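Long-range contacts in putative oxidoreductase (Bacteroides fragilis NCTC 9343, PDB 3FHL), which probably catalyses a nicotinamide-dependent oxidation or reduction, as other members of the Gfo/Idh/MocA family do, on a substrate that is not established: residues R126-F131 with G257-E262; T152-R157 with Y235-A240; G174-L179 with K209-F214; V197-G202 with E339-S344; W276-E281 with G302-Y307. All blocks are in the same frame, centred on the assembly; numbering follows the deposited sequence. Where two conformers were deposited one is given.

How the contacts relate
Contacts 2, 3 and 4 form a connected row along the large mixed sheet of the C-terminal domain. Contact 2 joins contact 3 through Y235 N and D212 O (3.1 Å), and contact 3 joins contact 4 through D211 OD1 and Y342 OH (2.6 Å). Contacts 2 and 4, with centres 20 Å apart, both reach the second subunit. Contacts 1 and 5 form another cluster, centres only 7 Å apart, tied by D128 OD1 to Y307 OH (2.5 Å) and W127 O to N306 N (2.8 Å). V258 packing on F153 joins contact 1 to contact 2. Y307 of contact 5 also packs on helix 15-27 of the Rossmann domain, whose family binds NAD(P).

Contact 1 of 5, residues R126-F131 with G257-E262; sequences RWDADF and GVDKQE
D259 reaches across to the first turn of helix 129-139 and accepts a nearly straight hydrogen bond from A129 N at its OD2 (2.8 Å, 176° at the hydrogen), on the anti side and somewhat out of the carboxylate plane. D259 points toward that helix, with its CG anti to the backbone N (chi1 -177°). Its OD1 accepts from Q261 N (2.9 Å), a capping bond at the start of helix 261-266, and from Q261 NE2 at 3.1 Å, the two donors arriving from opposite faces of the carboxylate. The same NE2 makes a weak bond to W127 O. Beside D259 stands D128, whose carboxylate is stacked on it with planes 5° apart and OD1 atoms 3.9 Å from each other. Further out, D128 is gripped by R125 in a salt bridge and by Y307 OH, while Q261 OE1 accepts from Y307 N and W276 NE1. A water accepts from D259 N (3.0 Å) and lies 2.6 Å from D130 OD2. Aspartate suits position 259, short enough to cap one helix yet reach the other. Two stacked carboxylates should repel, so the surrounding N-H groups and R125 probably offset much of that cost.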
# COMPACT_ATOMS: atom_id res chain seq x y z
N ARG C 126 -11.41 -0.44 18.37
CA ARG C 126 -10.64 -1.44 19.10
C ARG C 126 -11.46 -2.72 19.31
O ARG C 126 -10.91 -3.78 19.58
CB ARG C 126 -10.21 -0.88 20.45
CG ARG C 126 -9.33 0.33 20.34
CD ARG C 126 -8.64 0.58 21.65
NE ARG C 126 -8.00 1.89 21.73
CZ ARG C 126 -7.42 2.34 22.83
NH1 ARG C 126 -6.84 3.54 22.85
NH2 ARG C 126 -7.40 1.59 23.92
N TRP C 127 -12.78 -2.61 19.15
CA TRP C 127 -13.66 -3.79 19.28
C TRP C 127 -14.34 -4.16 17.96
O TRP C 127 -15.36 -4.84 17.97
CB TRP C 127 -14.69 -3.57 20.40
CG TRP C 127 -14.08 -3.50 21.78
CD1 TRP C 127 -13.79 -4.56 22.60
CD2 TRP C 127 -13.66 -2.33 22.48
NE1 TRP C 127 -13.21 -4.11 23.78
CE2 TRP C 127 -13.13 -2.75 23.72
CE3 TRP C 127 -13.67 -0.96 22.17
CZ2 TRP C 127 -12.63 -1.85 24.66
CZ3 TRP C 127 -13.18 -0.07 23.11
CH2 TRP C 127 -12.66 -0.52 24.34
N ASP C 128 -13.78 -3.72 16.84
CA ASP C 128 -14.21 -4.24 15.53
C ASP C 128 -13.83 -5.71 15.48
O ASP C 128 -12.80 -6.09 16.03
CB ASP C 128 -13.51 -3.49 14.39
CG ASP C 128 -14.26 -2.23 13.96
OD1 ASP C 128 -15.31 -1.91 14.55
OD2 ASP C 128 -13.80 -1.55 13.01
N ALA C 129 -14.65 -6.53 14.82
CA ALA C 129 -14.37 -7.97 14.63
C ALA C 129 -12.99 -8.23 14.03
O ALA C 129 -12.25 -9.09 14.51
CB ALA C 129 -15.46 -8.64 13.76
N ASP C 130 -12.64 -7.47 12.99
CA ASP C 130 -11.36 -7.66 12.30
C ASP C 130 -10.15 -7.41 13.18
O ASP C 130 -9.27 -8.25 13.24
CB ASP C 130 -11.29 -6.85 10.98
CG ASP C 130 -11.73 -5.40 11.12
OD1 ASP C 130 -11.49 -4.76 12.17
OD2 ASP C 130 -12.33 -4.88 10.16
N PHE C 131 -10.14 -6.28 13.89
CA PHE C 131 -9.03 -5.94 14.81
C PHE C 131 -8.90 -6.88 16.01
O PHE C 131 -7.78 -7.29 16.38
CB PHE C 131 -9.18 -4.50 15.29
CG PHE C 131 -8.04 -4.02 16.14
CD1 PHE C 131 -6.75 -3.90 15.60
CD2 PHE C 131 -8.24 -3.69 17.47
CE1 PHE C 131 -5.69 -3.46 16.38
CE2 PHE C 131 -7.17 -3.24 18.27
CZ PHE C 131 -5.90 -3.12 17.72
N GLY C 257 -13.13 -6.16 3.95
CA GLY C 257 -14.46 -5.73 4.38
C GLY C 257 -14.40 -4.89 5.62
O GLY C 257 -13.30 -4.58 6.12
N VAL C 258 -15.56 -4.51 6.14
CA VAL C 258 -15.64 -3.73 7.38
C VAL C 258 -16.56 -4.40 8.41
O VAL C 258 -17.36 -5.27 8.07
CB VAL C 258 -16.11 -2.27 7.16
CG1 VAL C 258 -15.00 -1.44 6.51
CG2 VAL C 258 -17.40 -2.22 6.35
N ASP C 259 -16.42 -3.97 9.65
CA ASP C 259 -17.25 -4.47 10.74
C ASP C 259 -18.71 -4.11 10.49
O ASP C 259 -19.03 -3.02 9.99
CB ASP C 259 -16.71 -3.98 12.08
CG ASP C 259 -17.47 -4.53 13.26
OD1 ASP C 259 -18.52 -3.95 13.54
OD2 ASP C 259 -17.04 -5.52 13.88
N LYS C 260 -19.60 -5.04 10.83
CA LYS C 260 -21.01 -4.94 10.48
C LYS C 260 -21.88 -4.36 11.60
O LYS C 260 -23.08 -4.16 11.42
CB LYS C 260 -21.55 -6.33 10.11
CG LYS C 260 -20.55 -7.23 9.35
CD LYS C 260 -20.86 -8.73 9.56
CE LYS C 260 -22.18 -9.16 8.88
NZ LYS C 260 -22.33 -8.58 7.50
N GLN C 261 -21.27 -4.10 12.77
CA GLN C 261 -22.03 -3.63 13.94
C GLN C 261 -22.73 -2.30 13.74
O GLN C 261 -23.90 -2.17 14.08
CB GLN C 261 -21.15 -3.54 15.18
CG GLN C 261 -20.78 -4.87 15.79
CD GLN C 261 -19.81 -4.69 16.92
OE1 GLN C 261 -20.20 -4.63 18.09
NE2 GLN C 261 -18.53 -4.55 16.59
N GLU C 262 -22.02 -1.33 13.16
CA GLU C 262 -22.57 0.02 13.02
C GLU C 262 -23.82 0.05 12.12
O GLU C 262 -24.80 0.74 12.44
CB GLU C 262 -21.51 1.01 12.51
CG GLU C 262 -22.01 2.45 12.43
CD GLU C 262 -20.97 3.43 11.90
OE1 GLU C 262 -19.78 3.07 11.78
OE2 GLU C 262 -21.36 4.59 11.61
O HOH W 1 -13.81 -2.72 10.26
O HOH W 2 -13.10 -6.47 8.21

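Contact 2 of 5, residues T152-R157 with Y235-A240; sequences TFARYR and YLMREA
The Y235 ring fits between two arginines, R155 and R157, whose side chains run beside it and point the same way. Y235 CE1 lies 3.6 Å above the centre of the R157 guanidinium, the planes 41° apart, although this arginine is poorly ordered. R155 meets the tyrosine with its edge instead: NH1 makes a weak bond to Y235 OH (3.2 Å), and R155 CD touches CE1. The backbones bridge where strand 228-234, parallel neighbour of strand 146-154, runs into segment 235-240: M237 N bonds to R155 O (2.9 Å) and R157 N to Y235 O (2.9 Å), a single beta bridge pairing Y156 with L236. The extended R238 lies across one face of the Y156 ring, its CB making a CH-pi contact 4.0 Å from the centroid, while L236 CD2 presses obliquely near CE1. Y156 OH and R238 NH1 bond to T249 O and L250 O of the second subunit, respectively. Small A154 leaves room for M237 SD, 3.6 Å from its CB, and for A240 CB at 3.7 Å.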
# COMPACT_ATOMS: atom_id res chain seq x y z
N THR C 152 -5.86 -0.81 6.14
CA THR C 152 -6.40 0.09 5.13
C THR C 152 -7.92 0.18 5.19
O THR C 152 -8.58 -0.85 5.30
CB THR C 152 -6.05 -0.42 3.69
OG1 THR C 152 -4.64 -0.57 3.57
CG2 THR C 152 -6.60 0.51 2.58
N PHE C 153 -8.46 1.40 5.12
CA PHE C 153 -9.88 1.59 4.82
C PHE C 153 -10.11 1.97 3.35
O PHE C 153 -9.93 3.12 2.95
CB PHE C 153 -10.53 2.65 5.72
CG PHE C 153 -10.98 2.14 7.05
CD1 PHE C 153 -11.76 0.98 7.15
CD2 PHE C 153 -10.67 2.84 8.22
CE1 PHE C 153 -12.20 0.53 8.40
CE2 PHE C 153 -11.10 2.39 9.47
CZ PHE C 153 -11.87 1.23 9.56
N ALA C 154 -10.54 0.98 2.57
CA ALA C 154 -10.81 1.16 1.16
C ALA C 154 -12.25 1.59 0.95
O ALA C 154 -13.19 0.92 1.40
CB ALA C 154 -10.53 -0.13 0.45
N ARG C 155 -12.44 2.70 0.26
CA ARG C 155 -13.78 3.17 -0.05
C ARG C 155 -13.84 3.59 -1.51
O ARG C 155 -12.82 3.78 -2.15
CB ARG C 155 -14.17 4.35 0.86
CG ARG C 155 -14.27 3.99 2.34
CD ARG C 155 -15.06 5.03 3.13
NE ARG C 155 -15.38 4.56 4.48
CZ ARG C 155 -15.87 5.33 5.45
NH1 ARG C 155 -16.09 6.63 5.24
NH2 ARG C 155 -16.12 4.80 6.64
N TYR C 156 -15.05 3.73 -2.04
CA TYR C 156 -15.22 4.22 -3.39
C TYR C 156 -16.42 5.15 -3.46
O TYR C 156 -17.56 4.69 -3.48
CB TYR C 156 -15.33 3.08 -4.43
CG TYR C 156 -15.47 3.61 -5.84
CD1 TYR C 156 -14.38 4.19 -6.50
CD2 TYR C 156 -16.70 3.58 -6.51
CE1 TYR C 156 -14.52 4.71 -7.78
CE2 TYR C 156 -16.85 4.10 -7.78
CZ TYR C 156 -15.75 4.67 -8.41
OH TYR C 156 -15.87 5.19 -9.67
N ARG C 157 -16.12 6.42 -3.56
CA ARG C 157 -17.10 7.44 -3.72
C ARG C 157 -16.55 8.55 -4.62
O ARG C 157 -15.85 9.41 -4.17
CB ARG C 157 -17.49 7.99 -2.36
CG ARG C 157 -18.51 9.09 -2.39
CD ARG C 157 -19.36 9.09 -1.15
NE ARG C 157 -18.83 9.96 -0.12
CZ ARG C 157 -18.80 9.68 1.17
NH1 ARG C 157 -19.27 8.53 1.61
NH2 ARG C 157 -18.28 10.55 2.01
N TYR C 235 -10.82 7.26 -0.92
CA TYR C 235 -12.17 7.26 -1.47
C TYR C 235 -12.22 6.82 -2.93
O TYR C 235 -13.28 6.83 -3.55
CB TYR C 235 -12.82 8.63 -1.31
CG TYR C 235 -13.58 8.80 -0.02
CD1 TYR C 235 -14.71 8.03 0.25
CD2 TYR C 235 -13.19 9.74 0.93
CE1 TYR C 235 -15.43 8.19 1.43
CE2 TYR C 235 -13.90 9.91 2.11
CZ TYR C 235 -15.01 9.13 2.36
OH TYR C 235 -15.70 9.29 3.53
N LEU C 236 -11.07 6.43 -3.49
CA LEU C 236 -11.04 5.92 -4.86
C LEU C 236 -10.34 4.57 -4.95
O LEU C 236 -9.21 4.47 -5.44
CB LEU C 236 -10.40 6.94 -5.80
CG LEU C 236 -11.24 8.18 -6.15
CD1 LEU C 236 -10.41 9.08 -7.07
CD2 LEU C 236 -12.59 7.79 -6.80
N MET C 237 -11.00 3.55 -4.41
CA MET C 237 -10.53 2.17 -4.49
C MET C 237 -11.74 1.31 -4.83
O MET C 237 -12.31 0.63 -3.95
CB MET C 237 -9.90 1.67 -3.17
CG MET C 237 -8.60 2.32 -2.75
SD MET C 237 -7.84 1.57 -1.28
CE MET C 237 -6.26 2.40 -1.29
N ARG C 238 -12.15 1.35 -6.10
CA ARG C 238 -13.33 0.60 -6.55
C ARG C 238 -13.23 -0.87 -6.24
O ARG C 238 -14.21 -1.49 -5.82
CB ARG C 238 -13.64 0.83 -8.04
CG ARG C 238 -15.08 0.41 -8.36
CD ARG C 238 -15.62 0.98 -9.63
NE ARG C 238 -17.08 0.93 -9.61
CZ ARG C 238 -17.88 1.61 -10.43
NH1 ARG C 238 -17.38 2.41 -11.36
NH2 ARG C 238 -19.19 1.50 -10.31
N GLU C 239 -12.04 -1.43 -6.42
CA GLU C 239 -11.77 -2.75 -5.92
C GLU C 239 -10.92 -2.57 -4.67
O GLU C 239 -9.82 -2.00 -4.72
CB GLU C 239 -11.06 -3.61 -6.97
CG GLU C 239 -10.72 -5.02 -6.49
CD GLU C 239 -11.95 -5.90 -6.27
OE1 GLU C 239 -13.06 -5.57 -6.77
OE2 GLU C 239 -11.78 -6.95 -5.61
N ALA C 240 -11.46 -3.02 -3.55
CA ALA C 240 -10.92 -2.73 -2.25
C ALA C 240 -9.61 -3.46 -2.02
O ALA C 240 -9.47 -4.63 -2.34
CB ALA C 240 -11.93 -3.10 -1.17

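Contact 3 of 5, residues G174-L179 with K209-F214; sequences GLTYNL and KVDDYF
The backbone of G174 runs close beside that of V210, CA to CA 4.9 Å, and L175 N donates to D211 O (3.0 Å). The side chain that does most is D211. Its CG stands between the backbone N and the carbonyl carbon (chi1 65°), and OD2 takes two bonds from the first turn of helix 175-178: T176 N at 3.0 Å on the syn lone pair, and T176 OG1 at 2.7 Å from above the carboxylate plane. Glycine suits position 174, at the N-cap, because a CB would clash with D211 OD1, which approaches its CA to 3.4 Å. Threonine suits 176 by offering a hydroxyl as well as a backbone N-H. The F214 ring lies against the turn, CE2 3.5 Å from L175 O, while L175 CD2 reaches the carbonyl of D212, the start of a classic beta bulge opposite G202. D211 OD1 is bonded to Y342 OH, which ties the turn to helix 328-347. A carboxylate beside the N-H groups of a helix start is probably favourable, and its three donors, counting Y342, should stabilise its charged form.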
# COMPACT_ATOMS: atom_id res chain seq x y z
N GLY C 174 -10.61 16.16 7.03
CA GLY C 174 -10.04 15.21 6.08
C GLY C 174 -10.16 13.74 6.45
O GLY C 174 -10.62 13.39 7.54
N LEU C 175 -9.73 12.87 5.54
CA LEU C 175 -9.73 11.43 5.75
C LEU C 175 -8.72 11.00 6.81
O LEU C 175 -8.96 10.06 7.55
CB LEU C 175 -9.42 10.69 4.45
CG LEU C 175 -9.95 9.27 4.30
CD1 LEU C 175 -11.45 9.24 4.54
CD2 LEU C 175 -9.63 8.71 2.93
N THR C 176 -7.58 11.70 6.85
CA THR C 176 -6.51 11.42 7.82
C THR C 176 -6.96 11.62 9.27
O THR C 176 -6.54 10.89 10.17
CB THR C 176 -5.27 12.28 7.53
OG1 THR C 176 -4.88 12.09 6.16
CG2 THR C 176 -4.06 11.89 8.43
N TYR C 177 -7.82 12.61 9.48
CA TYR C 177 -8.48 12.78 10.78
C TYR C 177 -9.60 11.77 10.97
O TYR C 177 -9.59 11.02 11.95
CB TYR C 177 -9.04 14.20 10.96
CG TYR C 177 -8.08 15.18 11.60
CD1 TYR C 177 -7.45 16.16 10.83
CD2 TYR C 177 -7.82 15.13 12.97
CE1 TYR C 177 -6.56 17.07 11.41
CE2 TYR C 177 -6.93 16.04 13.56
CZ TYR C 177 -6.30 17.01 12.77
OH TYR C 177 -5.43 17.92 13.33
N ASN C 178 -10.55 11.72 10.03
CA ASN C 178 -11.75 10.90 10.20
C ASN C 178 -11.50 9.39 10.30
O ASN C 178 -12.02 8.75 11.21
CB ASN C 178 -12.78 11.22 9.12
CG ASN C 178 -13.42 12.60 9.31
OD1 ASN C 178 -13.70 13.02 10.44
ND2 ASN C 178 -13.66 13.29 8.21
N LEU C 179 -10.72 8.83 9.38
CA LEU C 179 -10.46 7.39 9.39
C LEU C 179 -9.08 7.06 9.91
O LEU C 179 -8.87 6.01 10.49
CB LEU C 179 -10.65 6.77 8.00
CG LEU C 179 -12.08 6.77 7.46
CD1 LEU C 179 -12.12 6.03 6.15
CD2 LEU C 179 -13.03 6.12 8.46
N LYS C 209 -12.00 19.30 -1.33
CA LYS C 209 -11.50 20.41 -0.52
C LYS C 209 -10.56 19.95 0.60
O LYS C 209 -9.72 20.72 1.07
CB LYS C 209 -12.67 21.20 0.08
CG LYS C 209 -13.70 21.68 -0.93
CD LYS C 209 -14.90 22.33 -0.23
CE LYS C 209 -16.04 22.62 -1.21
NZ LYS C 209 -17.23 23.21 -0.52
N VAL C 210 -10.72 18.70 1.04
CA VAL C 210 -9.88 18.09 2.08
C VAL C 210 -9.32 16.76 1.57
O VAL C 210 -9.86 16.19 0.61
CB VAL C 210 -10.66 17.84 3.41
CG1 VAL C 210 -10.97 19.16 4.11
CG2 VAL C 210 -11.94 17.04 3.18
N ASP C 211 -8.25 16.27 2.20
CA ASP C 211 -7.62 15.01 1.78
C ASP C 211 -8.61 13.85 1.75
O ASP C 211 -9.47 13.71 2.64
CB ASP C 211 -6.37 14.69 2.61
CG ASP C 211 -6.68 14.44 4.09
OD1 ASP C 211 -6.94 15.41 4.81
OD2 ASP C 211 -6.63 13.27 4.53
N ASP C 212 -8.53 13.06 0.69
CA ASP C 212 -9.38 11.89 0.51
C ASP C 212 -8.51 10.67 0.21
O ASP C 212 -8.99 9.67 -0.31
CB ASP C 212 -10.44 12.14 -0.59
CG ASP C 212 -9.84 12.58 -1.93
OD1 ASP C 212 -8.65 12.33 -2.20
OD2 ASP C 212 -10.58 13.18 -2.74
N TYR C 213 -7.23 10.78 0.56
CA TYR C 213 -6.28 9.70 0.41
C TYR C 213 -5.17 9.95 1.41
O TYR C 213 -4.67 11.07 1.50
CB TYR C 213 -5.66 9.71 -1.00
CG TYR C 213 -4.52 8.73 -1.16
CD1 TYR C 213 -4.76 7.45 -1.65
CD2 TYR C 213 -3.20 9.08 -0.81
CE1 TYR C 213 -3.74 6.54 -1.78
CE2 TYR C 213 -2.17 8.16 -0.93
CZ TYR C 213 -2.45 6.90 -1.43
OH TYR C 213 -1.46 5.96 -1.57
N PHE C 214 -4.75 8.91 2.11
CA PHE C 214 -3.49 9.01 2.87
C PHE C 214 -2.76 7.69 2.84
O PHE C 214 -3.39 6.63 2.74
CB PHE C 214 -3.72 9.53 4.31
CG PHE C 214 -4.45 8.57 5.22
CD1 PHE C 214 -3.80 7.46 5.78
CD2 PHE C 214 -5.78 8.78 5.54
CE1 PHE C 214 -4.47 6.58 6.61
CE2 PHE C 214 -6.45 7.92 6.39
CZ PHE C 214 -5.80 6.81 6.92

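Contact 4 of 5, residues V197-G202 with E339-S344; sequences VFADLG and EAAYQS
L201 drives its CD1 obliquely at the Y342 ring, 3.4 Å from CE1, the two side chains crossing at about a right angle; the same ring meets that of Y177. At the other flat group, the F198 ring, S344 OG lies obliquely 4.2 Å from CD1, and F198 of the second subunit stacks on that ring. The axes of the two segments approach to 6.6 Å and cross at -66°. Alanines permit this: A199 CB sits 3.6 Å from A341 CB and 3.4 Å from A341 O, while V197 fits its branches against A340 and A341. S344 OG, placed anti to the backbone N (chi1 175°), accepts from A199 N (3.1 Å) and also bonds to K349 O, satisfying a polar atom in a buried place. A water donates to A199 O and to S344 O. Helix 328-347 thus covers one side of strand 194-202 near the sheet's edge, and also touches helix 175-178 through T176 and strand 351-352 through V351. The other side, with F198 and D200, faces the second subunit.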
# COMPACT_ATOMS: atom_id res chain seq x y z
N VAL C 197 7.63 9.50 11.44
CA VAL C 197 6.43 9.36 10.60
C VAL C 197 6.70 9.83 9.17
O VAL C 197 7.24 10.92 8.96
CB VAL C 197 5.22 10.14 11.19
CG1 VAL C 197 4.03 10.18 10.20
CG2 VAL C 197 4.76 9.52 12.53
N PHE C 198 6.35 9.01 8.18
CA PHE C 198 6.23 9.48 6.82
C PHE C 198 4.75 9.44 6.45
O PHE C 198 4.05 8.49 6.78
CB PHE C 198 7.06 8.64 5.85
CG PHE C 198 6.66 8.83 4.39
CD1 PHE C 198 7.24 9.83 3.62
CD2 PHE C 198 5.67 8.03 3.81
CE1 PHE C 198 6.86 10.02 2.28
CE2 PHE C 198 5.28 8.22 2.49
CZ PHE C 198 5.88 9.21 1.73
N ALA C 199 4.28 10.48 5.77
CA ALA C 199 2.93 10.45 5.19
C ALA C 199 2.87 11.13 3.84
O ALA C 199 3.58 12.10 3.58
CB ALA C 199 1.93 11.12 6.13
N ASP C 200 1.99 10.63 2.98
CA ASP C 200 1.68 11.29 1.74
C ASP C 200 0.17 11.32 1.64
O ASP C 200 -0.49 10.28 1.72
CB ASP C 200 2.31 10.54 0.55
CG ASP C 200 2.16 11.29 -0.78
OD1 ASP C 200 1.76 12.48 -0.79
OD2 ASP C 200 2.45 10.69 -1.83
N LEU C 201 -0.37 12.53 1.50
CA LEU C 201 -1.81 12.72 1.41
C LEU C 201 -2.16 13.21 0.03
O LEU C 201 -1.30 13.72 -0.70
CB LEU C 201 -2.31 13.75 2.44
CG LEU C 201 -1.93 13.81 3.93
CD1 LEU C 201 -3.07 14.48 4.66
CD2 LEU C 201 -1.57 12.49 4.60
N GLY C 202 -3.41 13.03 -0.35
CA GLY C 202 -3.86 13.54 -1.62
C GLY C 202 -5.29 14.00 -1.59
O GLY C 202 -6.08 13.59 -0.72
N GLU C 339 -0.90 14.94 13.45
CA GLU C 339 -0.23 16.21 13.20
C GLU C 339 1.12 15.98 12.52
O GLU C 339 1.48 16.73 11.63
CB GLU C 339 -0.10 17.02 14.49
CG GLU C 339 -1.44 17.63 14.94
CD GLU C 339 -1.38 18.32 16.30
OE1 GLU C 339 -0.34 18.21 17.01
OE2 GLU C 339 -2.37 18.97 16.67
N ALA C 340 1.84 14.93 12.93
CA ALA C 340 3.10 14.57 12.29
C ALA C 340 2.92 14.13 10.84
O ALA C 340 3.76 14.43 9.99
CB ALA C 340 3.82 13.51 13.07
N ALA C 341 1.82 13.43 10.56
CA ALA C 341 1.46 13.02 9.20
C ALA C 341 1.17 14.23 8.30
O ALA C 341 1.66 14.31 7.17
CB ALA C 341 0.27 12.05 9.24
N TYR C 342 0.39 15.18 8.82
CA TYR C 342 0.14 16.43 8.11
C TYR C 342 1.43 17.24 7.87
O TYR C 342 1.63 17.77 6.78
CB TYR C 342 -0.95 17.27 8.80
CG TYR C 342 -2.37 16.85 8.40
CD1 TYR C 342 -2.92 17.24 7.19
CD2 TYR C 342 -3.16 16.07 9.25
CE1 TYR C 342 -4.22 16.87 6.82
CE2 TYR C 342 -4.45 15.69 8.89
CZ TYR C 342 -4.97 16.08 7.67
OH TYR C 342 -6.26 15.70 7.31
N GLN C 343 2.31 17.26 8.86
CA GLN C 343 3.57 18.00 8.75
C GLN C 343 4.52 17.36 7.73
O GLN C 343 5.17 18.06 6.96
CB GLN C 343 4.23 18.12 10.13
CG GLN C 343 5.49 18.98 10.16
CD GLN C 343 6.31 18.80 11.43
OE1 GLN C 343 5.82 18.26 12.43
NE2 GLN C 343 7.56 19.23 11.39
N SER C 344 4.58 16.03 7.73
CA SER C 344 5.38 15.27 6.77
C SER C 344 4.98 15.51 5.33
O SER C 344 5.84 15.65 4.45
CB SER C 344 5.31 13.77 7.07
OG SER C 344 5.99 13.02 6.09
O HOH W 3 5.94 13.44 2.77

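Contact 5 of 5, residues W276-E281 with G302-Y307; sequences WGEESE and GIAGNY
W276 and G305 meet where two irregular loops of the C-terminal alpha/beta domain run side by side, one leading into strand 286-291 and the other out of strand 294-299. W276 comes first: its CD1 lies 3.9 Å from G305 O, and its carbonyl O rests against A304 CB at 3.5 Å. G277 follows, with G277 O accepting from G305 N at 2.8 Å. Glycine suits this place twice over: its phi is positive (79°), and a CB would clash with G305 O, toward which G277 CA instead makes a CA-H...O contact of 3.4 Å. At E278 the aliphatic CG lies 4.2 Å from A304 CB, leaving its carboxylate at the surface. E279 then turns OE2 to a salt bridge with K255, and a water links OE1 with I303 O. A further water donates to both W276 O (3.0 Å) and G305 O (2.8 Å), lying in the plane of the indole at its edge.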
# COMPACT_ATOMS: atom_id res chain seq x y z
N TRP C 276 -24.19 -11.71 18.13
CA TRP C 276 -23.83 -10.32 17.89
C TRP C 276 -22.35 -10.14 17.51
O TRP C 276 -21.48 -10.69 18.17
CB TRP C 276 -24.13 -9.45 19.11
CG TRP C 276 -23.85 -8.03 18.82
CD1 TRP C 276 -22.74 -7.32 19.19
CD2 TRP C 276 -24.67 -7.12 18.06
NE1 TRP C 276 -22.82 -6.03 18.71
CE2 TRP C 276 -24.00 -5.89 18.02
CE3 TRP C 276 -25.90 -7.25 17.41
CZ2 TRP C 276 -24.53 -4.77 17.36
CZ3 TRP C 276 -26.43 -6.15 16.76
CH2 TRP C 276 -25.75 -4.92 16.74
N GLY C 277 -22.11 -9.38 16.45
CA GLY C 277 -20.74 -9.10 15.97
C GLY C 277 -20.10 -10.21 15.16
O GLY C 277 -18.97 -10.07 14.68
N GLU C 278 -20.82 -11.33 15.00
CA GLU C 278 -20.28 -12.47 14.26
C GLU C 278 -20.18 -12.17 12.76
O GLU C 278 -20.98 -11.39 12.21
CB GLU C 278 -21.09 -13.75 14.49
CG GLU C 278 -20.89 -14.39 15.87
CD GLU C 278 -21.57 -15.75 16.02
OE1 GLU C 278 -22.34 -16.16 15.12
OE2 GLU C 278 -21.33 -16.40 17.06
N GLU C 279 -19.18 -12.79 12.13
CA GLU C 279 -18.99 -12.71 10.69
C GLU C 279 -19.18 -14.07 10.06
O GLU C 279 -18.97 -15.10 10.71
CB GLU C 279 -17.58 -12.22 10.36
CG GLU C 279 -17.26 -10.82 10.84
CD GLU C 279 -15.85 -10.39 10.51
OE1 GLU C 279 -14.88 -11.08 10.92
OE2 GLU C 279 -15.71 -9.35 9.85
N SER C 280 -19.56 -14.08 8.79
CA SER C 280 -19.70 -15.31 8.02
C SER C 280 -18.33 -15.81 7.58
O SER C 280 -17.33 -15.09 7.68
CB SER C 280 -20.57 -15.07 6.79
OG SER C 280 -19.96 -14.14 5.91
N GLU C 281 -18.29 -17.05 7.08
CA GLU C 281 -17.06 -17.65 6.56
C GLU C 281 -16.44 -16.83 5.41
O GLU C 281 -15.21 -16.72 5.31
CB GLU C 281 -17.31 -19.12 6.16
CG GLU C 281 -16.42 -19.65 5.02
CD GLU C 281 -15.90 -21.07 5.25
OE1 GLU C 281 -16.25 -21.68 6.29
OE2 GLU C 281 -15.13 -21.56 4.39
N GLY C 302 -13.16 -16.06 13.27
CA GLY C 302 -12.69 -14.89 13.98
C GLY C 302 -13.33 -14.66 15.33
O GLY C 302 -14.17 -15.44 15.78
N ILE C 303 -12.88 -13.59 15.97
CA ILE C 303 -13.50 -13.06 17.17
C ILE C 303 -14.66 -12.15 16.78
O ILE C 303 -14.51 -11.31 15.90
CB ILE C 303 -12.46 -12.25 17.99
CG1 ILE C 303 -11.23 -13.11 18.30
CG2 ILE C 303 -13.07 -11.69 19.27
CD1 ILE C 303 -11.51 -14.35 19.10
N ALA C 304 -15.81 -12.31 17.43
CA ALA C 304 -16.98 -11.45 17.19
C ALA C 304 -16.69 -9.99 17.52
O ALA C 304 -15.98 -9.69 18.47
CB ALA C 304 -18.18 -11.94 17.99
N GLY C 305 -17.26 -9.09 16.73
CA GLY C 305 -17.18 -7.67 17.04
C GLY C 305 -17.92 -7.39 18.34
O GLY C 305 -18.94 -8.01 18.61
N ASN C 306 -17.41 -6.44 19.13
CA ASN C 306 -17.91 -6.29 20.50
C ASN C 306 -17.87 -4.85 20.99
O ASN C 306 -17.12 -4.54 21.91
CB ASN C 306 -17.11 -7.22 21.43
CG ASN C 306 -17.68 -7.29 22.84
OD1 ASN C 306 -18.86 -7.01 23.07
ND2 ASN C 306 -16.83 -7.65 23.81
N TYR C 307 -18.66 -3.96 20.39
CA TYR C 307 -18.71 -2.56 20.85
C TYR C 307 -19.18 -2.40 22.32
O TYR C 307 -18.90 -1.38 22.97
CB TYR C 307 -19.59 -1.69 19.93
CG TYR C 307 -19.00 -1.37 18.55
CD1 TYR C 307 -19.82 -0.87 17.53
CD2 TYR C 307 -17.65 -1.58 18.26
CE1 TYR C 307 -19.29 -0.57 16.25
CE2 TYR C 307 -17.12 -1.27 17.00
CZ TYR C 307 -17.95 -0.78 15.99
OH TYR C 307 -17.42 -0.48 14.75
O HOH W 4 -20.16 -9.52 20.56
O HOH W 5 -14.97 -12.47 13.43